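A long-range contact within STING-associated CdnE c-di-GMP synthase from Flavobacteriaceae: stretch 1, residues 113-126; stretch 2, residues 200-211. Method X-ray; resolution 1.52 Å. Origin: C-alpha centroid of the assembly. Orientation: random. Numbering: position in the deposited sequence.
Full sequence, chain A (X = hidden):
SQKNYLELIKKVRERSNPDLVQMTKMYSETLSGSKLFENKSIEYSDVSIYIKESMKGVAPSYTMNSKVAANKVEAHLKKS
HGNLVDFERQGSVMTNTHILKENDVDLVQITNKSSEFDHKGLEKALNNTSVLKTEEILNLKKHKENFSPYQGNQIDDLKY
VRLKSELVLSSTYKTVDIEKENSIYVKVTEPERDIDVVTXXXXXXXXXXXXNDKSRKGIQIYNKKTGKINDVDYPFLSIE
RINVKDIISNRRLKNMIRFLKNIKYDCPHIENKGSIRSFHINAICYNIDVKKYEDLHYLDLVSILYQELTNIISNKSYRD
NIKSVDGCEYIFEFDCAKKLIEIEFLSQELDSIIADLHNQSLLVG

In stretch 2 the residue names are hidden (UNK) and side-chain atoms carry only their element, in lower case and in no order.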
# COMPACT_ATOMS: atom_id res chain seq x y z
N LYS A 113 17.15 -8.73 17.47
CA LYS A 113 17.95 -8.71 18.70
C LYS A 113 18.06 -7.34 19.34
O LYS A 113 18.39 -7.24 20.53
CB LYS A 113 19.39 -9.09 18.42
CG LYS A 113 19.60 -10.43 17.84
CD LYS A 113 19.04 -11.46 18.75
CE LYS A 113 19.87 -12.72 18.65
NZ LYS A 113 18.96 -13.87 18.91
N SER A 114 17.98 -6.30 18.52
CA SER A 114 18.08 -4.93 18.96
C SER A 114 17.18 -4.12 18.05
O SER A 114 16.83 -4.57 16.95
CB SER A 114 19.51 -4.40 18.90
OG SER A 114 20.00 -4.47 17.58
N SER A 115 16.73 -2.99 18.56
CA SER A 115 15.83 -2.15 17.81
C SER A 115 16.26 -0.70 17.97
O SER A 115 16.82 -0.32 18.99
CB SER A 115 14.40 -2.33 18.30
OG SER A 115 13.50 -1.52 17.58
N GLU A 116 15.97 0.09 16.97
CA GLU A 116 16.02 1.53 17.13
C GLU A 116 14.74 1.98 17.83
O GLU A 116 13.72 1.30 17.77
CB GLU A 116 16.14 2.18 15.76
CG GLU A 116 17.42 1.75 14.96
CD GLU A 116 18.66 2.18 15.66
OE1 GLU A 116 18.75 3.36 16.02
OE2 GLU A 116 19.55 1.33 15.86
N PHE A 117 14.79 3.13 18.50
CA PHE A 117 13.55 3.62 19.13
C PHE A 117 13.67 5.11 19.42
O PHE A 117 14.78 5.67 19.43
CB PHE A 117 13.20 2.85 20.42
CG PHE A 117 14.17 3.04 21.56
CD1 PHE A 117 15.36 2.35 21.60
CD2 PHE A 117 13.84 3.89 22.62
CE1 PHE A 117 16.25 2.52 22.66
CE2 PHE A 117 14.72 4.07 23.69
CZ PHE A 117 15.93 3.39 23.72
N ASP A 118 12.52 5.74 19.66
CA ASP A 118 12.45 7.16 20.02
C ASP A 118 12.80 7.34 21.51
O ASP A 118 11.92 7.31 22.39
CB ASP A 118 11.06 7.69 19.69
CG ASP A 118 10.97 9.20 19.79
OD1 ASP A 118 11.97 9.80 20.22
OD2 ASP A 118 9.93 9.75 19.41
N HIS A 119 14.09 7.59 21.78
CA HIS A 119 14.60 7.72 23.14
C HIS A 119 13.98 8.93 23.81
O HIS A 119 13.40 8.83 24.91
CB HIS A 119 16.12 7.92 23.15
CG HIS A 119 16.92 6.81 22.55
ND1 HIS A 119 16.72 6.34 21.27
CD2 HIS A 119 17.98 6.12 23.04
CE1 HIS A 119 17.60 5.39 21.00
NE2 HIS A 119 18.38 5.24 22.06
N LYS A 120 14.10 10.08 23.16
CA LYS A 120 13.63 11.31 23.77
C LYS A 120 12.11 11.27 23.93
O LYS A 120 11.57 11.74 24.94
CB LYS A 120 14.01 12.53 22.93
CG LYS A 120 15.50 12.81 22.75
CD LYS A 120 15.68 13.99 21.79
CE LYS A 120 17.15 14.37 21.63
NZ LYS A 120 17.74 14.76 22.94
N GLY A 121 11.42 10.69 22.94
CA GLY A 121 9.97 10.62 23.00
C GLY A 121 9.48 9.71 24.11
O GLY A 121 8.44 10.00 24.72
N LEU A 122 10.17 8.59 24.35
CA LEU A 122 9.77 7.70 25.44
C LEU A 122 9.88 8.43 26.77
O LEU A 122 8.96 8.38 27.60
CB LEU A 122 10.66 6.44 25.44
CG LEU A 122 10.51 5.43 26.58
CD1 LEU A 122 9.11 4.85 26.74
CD2 LEU A 122 11.55 4.33 26.41
N GLU A 123 11.02 9.10 26.99
CA GLU A 123 11.23 9.85 28.24
C GLU A 123 10.17 10.92 28.40
O GLU A 123 9.61 11.09 29.48
CB GLU A 123 12.62 10.46 28.22
CG GLU A 123 13.67 9.44 28.49
CD GLU A 123 13.44 8.81 29.84
OE1 GLU A 123 13.18 9.57 30.81
OE2 GLU A 123 13.47 7.56 29.92
N LYS A 124 9.94 11.69 27.35
CA LYS A 124 8.94 12.75 27.42
C LYS A 124 7.58 12.19 27.79
O LYS A 124 6.87 12.74 28.65
CB LYS A 124 8.88 13.48 26.08
CG LYS A 124 7.84 14.58 25.96
CD LYS A 124 7.92 15.22 24.58
CE LYS A 124 7.11 16.49 24.48
NZ LYS A 124 6.97 16.91 23.06
N ALA A 125 7.19 11.07 27.16
CA ALA A 125 5.86 10.52 27.40
C ALA A 125 5.72 10.02 28.83
O ALA A 125 4.74 10.32 29.51
CB ALA A 125 5.58 9.40 26.39
N LEU A 126 6.72 9.27 29.32
CA LEU A 126 6.65 8.75 30.68
C LEU A 126 6.68 9.83 31.75
O LEU A 126 6.24 9.61 32.88
CB LEU A 126 7.81 7.79 30.94
CG LEU A 126 7.60 6.39 30.43
CD1 LEU A 126 8.94 5.71 30.47
CD2 LEU A 126 6.63 5.71 31.38
N UNK A 200 16.21 -5.09 7.12
CA UNK A 200 15.92 -3.90 7.90
C UNK A 200 16.09 -4.19 9.38
O UNK A 200 16.23 -5.33 9.80
c UNK A 200 14.48 -3.46 7.63
N UNK A 201 16.08 -3.13 10.18
CA UNK A 201 15.89 -3.29 11.61
C UNK A 201 14.60 -2.59 12.03
O UNK A 201 14.02 -1.82 11.26
c UNK A 201 17.11 -2.72 12.36
o UNK A 201 17.02 -3.07 13.75
c UNK A 201 17.19 -1.22 12.21
N UNK A 202 14.12 -2.88 13.23
CA UNK A 202 12.90 -2.21 13.70
C UNK A 202 13.19 -0.81 14.21
O UNK A 202 14.26 -0.50 14.72
c UNK A 202 11.37 -6.64 14.66
c UNK A 202 11.56 -4.23 14.49
c UNK A 202 10.47 -4.20 13.66
c UNK A 202 12.04 -5.46 14.99
c UNK A 202 10.25 -6.59 13.84
c UNK A 202 9.76 -5.38 13.33
c UNK A 202 12.25 -2.97 14.86
o UNK A 202 9.53 -7.74 13.49
N UNK A 203 12.14 0.01 14.17
CA UNK A 203 12.11 1.28 14.87
C UNK A 203 10.83 1.35 15.68
O UNK A 203 9.72 1.20 15.13
c UNK A 203 12.10 3.80 14.58
c UNK A 203 10.88 4.44 14.73
c UNK A 203 12.18 2.45 13.89
c UNK A 203 13.20 5.63 15.70
c UNK A 203 11.98 6.27 15.85
c UNK A 203 10.81 5.68 15.39
c UNK A 203 13.24 4.39 15.05
o UNK A 203 11.95 7.51 16.49
N UNK A 204 10.99 1.58 16.98
CA UNK A 204 9.85 1.70 17.91
C UNK A 204 9.50 3.16 18.15
O UNK A 204 10.26 3.89 18.81
n UNK A 204 11.96 -3.29 21.23
c UNK A 204 10.75 -1.18 20.41
c UNK A 204 10.17 1.00 19.23
c UNK A 204 10.38 -0.49 19.07
c UNK A 204 11.24 -2.61 20.09
N UNK A 205 8.33 3.57 17.64
CA UNK A 205 7.83 4.91 17.90
C UNK A 205 7.16 4.98 19.27
O UNK A 205 6.90 3.97 19.90
c UNK A 205 6.81 5.32 16.84
o UNK A 205 5.67 4.48 16.97
N UNK A 206 6.93 6.20 19.75
CA UNK A 206 6.15 6.37 20.97
C UNK A 206 4.76 5.74 20.83
O UNK A 206 4.28 5.08 21.76
c UNK A 206 7.47 8.41 21.62
c UNK A 206 6.05 7.86 21.33
c UNK A 206 5.11 8.01 22.55
N UNK A 207 4.11 5.91 19.67
CA UNK A 207 2.78 5.32 19.53
C UNK A 207 2.83 3.79 19.58
O UNK A 207 1.93 3.14 20.17
o UNK A 207 1.27 7.68 19.52
o UNK A 207 1.33 7.84 17.33
c UNK A 207 2.13 5.81 18.23
c UNK A 207 1.53 7.21 18.38
N UNK A 208 3.86 3.18 18.99
CA UNK A 208 4.05 1.75 19.17
C UNK A 208 4.27 1.41 20.65
O UNK A 208 3.68 0.46 21.18
c UNK A 208 4.63 -1.22 18.30
c UNK A 208 6.65 -0.53 19.40
c UNK A 208 6.92 -1.83 19.76
c UNK A 208 4.85 -2.53 18.67
c UNK A 208 6.02 -2.85 19.40
c UNK A 208 5.53 -0.21 18.68
c UNK A 208 5.22 1.21 18.34
N UNK A 209 5.15 2.14 21.32
CA UNK A 209 5.51 1.76 22.68
C UNK A 209 4.34 1.98 23.63
O UNK A 209 4.23 1.32 24.67
c UNK A 209 6.78 2.51 23.11
c UNK A 209 9.65 4.49 22.22
c UNK A 209 8.00 2.03 22.24
se UNK A 209 9.65 2.74 22.99
N UNK A 210 3.39 2.86 23.25
CA UNK A 210 2.17 3.04 24.07
C UNK A 210 1.16 1.89 23.94
O UNK A 210 0.32 1.73 24.82
c UNK A 210 1.86 8.12 24.27
c UNK A 210 1.32 6.86 23.58
c UNK A 210 2.08 5.62 24.13
n UNK A 210 1.35 9.44 23.77
c UNK A 210 1.43 4.33 23.69
N UNK A 211 1.18 1.16 22.83
CA UNK A 211 0.09 0.26 22.46
C UNK A 211 0.52 -1.18 22.29
O UNK A 211 -0.32 -2.08 22.46
o UNK A 211 0.47 0.70 20.07
c UNK A 211 -0.54 0.69 21.12
c UNK A 211 -1.16 2.06 21.20
O HOH W 1 7.96 8.42 18.17

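Position 200 carries one side-chain carbon, out of reach of stretch 1: Ala 200. Position 201 has a carbon bearing one oxygen and one carbon, pointing toward stretch 1, its oxygen 3.5 Å from Ser 114 O: Thr 201.

Position 202 shows one carbon, its CB 3.3 Å from Ser 115 OG, then a six-carbon ring bearing an oxygen, its end leading away: Tyr 202. The backbone makes the link, Glu 116 N donating to Tyr 202 O at 2.9 Å. Position 203 repeats that composition, but here the ring end comes nearer, and its oxygen lies 3.3 Å from Asp 118 CB. This is Tyr 203; its ring edge faces Glu 116 CB.

At position 204 four carbons run in a row to a nitrogen, and the fourth carbon sits 3.5 Å from Ser 115 OG: Lys 204. Its backbone bonds twice: Lys 204 N to Glu 116 O at 2.9 Å, and Asp 118 N to Lys 204 O at 3.0 Å.

Position 205, one carbon then one oxygen, points away from stretch 1: Ser 205. It caps the following helix, OG accepting from the backbone N of position 208 at 3.0 Å. Position 206 has a carbon carrying two carbons, one of them 3.5 Å from Gly 121 C. It is Val 206, and a CB on Gly 121 would fall 2.6 Å from its CG2, a clash.

Position 207, two carbons with two oxygens on the second, is Asp 207; position 208, a carbon and an unsubstituted six-carbon ring, is Phe 208. Neither reaches stretch 1. Position 209 holds two carbons, a selenium and a terminal carbon, unbranched, the last carbon 3.9 Å from Leu 122 CB and, near the Phe 117 ring plane, 4.3 Å from Phe 117 CD2: Met 209, as selenomethionine. Position 210 has four carbons in a row ending in nitrogen, the fourth carbon 4.5 Å from Ala 125 CB: Lys 210. Position 211, a carbon carrying one oxygen and one carbon, is Thr 211, without contact.

The contact joins parallel strands by three backbone hydrogen bonds, then continues into helices, each with a side-chain N-cap. Asp 118 OD1 accepts from Gly 121 N at 2.9 Å, while its OD2 accepts from a water 2.7 Å away that itself accepts from Val 206 N at 2.9 Å. Beyond this polar junction, Val 206 and Met 209 pack against Leu 122 and Ala 125.

Stretch 2 200-211: ATYYKSVDFMKT
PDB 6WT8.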